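Local structure of chitin oligosaccharide binding protein NagB2 (Paenibacillus sp. FPU-7, 7EHU) at residues 366-369 against 370-373. The protein binds chitin oligosaccharides, N,N'-diacetylchitobiose and N,N',N''-triacetylchitotriose, as an extracellular solute-binding protein, probably for delivery to an ABC transporter. Residues are numbered along the deposited sequence; the frame is centred on the assembly and turned at random.
Sequences EAAP and LTKA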
ATOM      1  N   GLU A 366      19.281  -7.629 -15.516  1.00 32.89           N
ATOM      2  CA  GLU A 366      18.293  -7.021 -16.417  1.00 37.86           C
ATOM      3  C   GLU A 366      17.314  -6.189 -15.578  1.00 36.05           C
ATOM      4  O   GLU A 366      16.219  -6.621 -15.217  1.00 37.54           O
ATOM      5  CB  GLU A 366      17.564  -8.089 -17.252  1.00 44.95           C
ATOM      6  CG  GLU A 366      16.802  -9.094 -16.386  1.00 51.56           C
ATOM      7  CD  GLU A 366      15.940 -10.109 -17.132  1.00 56.72           C
ATOM      8  OE1 GLU A 366      15.891 -10.105 -18.380  1.00 58.33           O
ATOM      9  OE2 GLU A 366      15.220 -10.855 -16.426  1.00 58.52           O
ATOM     10  N   ALA A 367      17.711  -4.959 -15.285  1.00 32.24           N
ATOM     11  CA  ALA A 367      16.885  -4.076 -14.473  1.00 31.04           C
ATOM     12  C   ALA A 367      15.780  -3.426 -15.311  1.00 27.84           C
ATOM     13  O   ALA A 367      15.957  -3.070 -16.479  1.00 26.61           O
ATOM     14  CB  ALA A 367      17.748  -3.026 -13.765  1.00 32.50           C
ATOM     15  N   ALA A 368      14.681  -3.294 -14.745  1.00 24.61           N
ATOM     16  CA  ALA A 368      13.542  -2.937 -15.570  1.00 20.49           C
ATOM     17  C   ALA A 368      13.404  -1.408 -15.672  1.00 16.58           C
ATOM     18  O   ALA A 368      13.503  -0.705 -14.650  1.00 15.83           O
ATOM     19  CB  ALA A 368      12.315  -3.610 -14.957  1.00 22.04           C
ATOM     20  N   PRO A 369      13.235  -0.857 -16.885  1.00 15.81           N
ATOM     21  CA  PRO A 369      13.095   0.599 -17.026  1.00 15.30           C
ATOM     22  C   PRO A 369      12.039   1.243 -16.137  1.00 14.10           C
ATOM     23  O   PRO A 369      12.234   2.355 -15.626  1.00 14.59           O
ATOM     24  CB  PRO A 369      12.722   0.766 -18.509  1.00 16.56           C
ATOM     25  CG  PRO A 369      13.253  -0.413 -19.198  1.00 18.32           C
ATOM     26  CD  PRO A 369      13.366  -1.531 -18.195  1.00 16.11           C
ATOM     27  N   LEU A 370      10.895   0.597 -15.967  1.00 11.52           N
ATOM     28  CA  LEU A 370       9.838   1.224 -15.177  1.00 10.95           C
ATOM     29  C   LEU A 370      10.254   1.307 -13.709  1.00 11.74           C
ATOM     30  O   LEU A 370      10.006   2.316 -13.037  1.00 11.85           O
ATOM     31  CB  LEU A 370       8.536   0.445 -15.345  1.00  9.89           C
ATOM     32  CG  LEU A 370       7.323   0.973 -14.586  1.00 10.99           C
ATOM     33  CD1 LEU A 370       7.061   2.436 -14.886  1.00 11.74           C
ATOM     34  CD2 LEU A 370       6.100   0.115 -14.918  1.00 10.46           C
ATOM     35  N   THR A 371      10.921   0.275 -13.201  1.00 12.87           N
ATOM     36  CA  THR A 371      11.408   0.337 -11.825  1.00 14.80           C
ATOM     37  C   THR A 371      12.488   1.411 -11.686  1.00 15.91           C
ATOM     38  O   THR A 371      12.551   2.093 -10.656  1.00 16.51           O
ATOM     39  CB  THR A 371      11.864  -1.064 -11.408  1.00 16.50           C
ATOM     40  OG1 THR A 371      10.686  -1.890 -11.332  1.00 18.63           O
ATOM     41  CG2 THR A 371      12.564  -1.070 -10.047  1.00 18.79           C
ATOM     42  N   LYS A 372      13.319   1.605 -12.719  1.00 16.84           N
ATOM     43  CA  LYS A 372      14.295   2.691 -12.690  1.00 18.82           C
ATOM     44  C   LYS A 372      13.580   4.036 -12.577  1.00 18.49           C
ATOM     45  O   LYS A 372      13.999   4.907 -11.807  1.00 19.82           O
ATOM     46  CB  LYS A 372      15.183   2.637 -13.941  1.00 21.09           C
ATOM     47  CG  LYS A 372      16.222   3.781 -14.034  1.00 23.95           C
ATOM     48  CD  LYS A 372      16.996   3.765 -15.357  1.00 26.42           C
ATOM     49  CE  LYS A 372      18.173   4.745 -15.369  1.00 28.03           C
ATOM     50  NZ  LYS A 372      18.729   4.993 -16.737  1.00 30.17           N
ATOM     51  N   ALA A 373      12.490   4.216 -13.331  1.00 17.01           N
ATOM     52  CA  ALA A 373      11.742   5.468 -13.272  1.00 16.66           C
ATOM     53  C   ALA A 373      11.100   5.682 -11.903  1.00 15.94           C
ATOM     54  O   ALA A 373      11.074   6.809 -11.394  1.00 17.80           O
ATOM     55  CB  ALA A 373      10.678   5.486 -14.368  1.00 16.84           C
TER
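The flat groups that meet are peptide units: the Ala368 carbonyl, in its amide with Pro369, receives Lys372 N nearly end-on, whereas the Pro369 carbonyl takes Ala373 N tilted 22° from its plane. Both are first-turn bonds of helix 369-379: Lys372 N to Ala368 O is 3.0 Å, with 159° at the hydrogen, and Ala373 N to Pro369 O is also 3.0 Å. Ala368 stands at the N-cap and Pro369 is the first helical residue, where its ring nitrogen has no hydrogen to offer. Beta carbons lie near the same oxygens: Lys372 CB is 3.4 Å from Pro369 O, and Thr371 CB is 3.7 Å from Ala368 O. Ala368 CB lies 4.3 Å from Thr371 OG1. With OG1 anti to the carbonyl carbon (chi1 -68°), the Thr371 hydroxyl hydrogen-bonds to Asn353 OD1, just past helix 342-352. Leu370 packs on Thr279, Ile282 and Leu283 of helix 279-283, and Thr371 also touches Thr279, while the extended chain of Lys372 leads away from the turn. Because alanine carries no polar side-chain atom, the N-cap here offers no side-chain acceptor; the bonding between the segments is purely backbone, and proline suits the first helical position, where an N-H would have no helical i to i-4 partner.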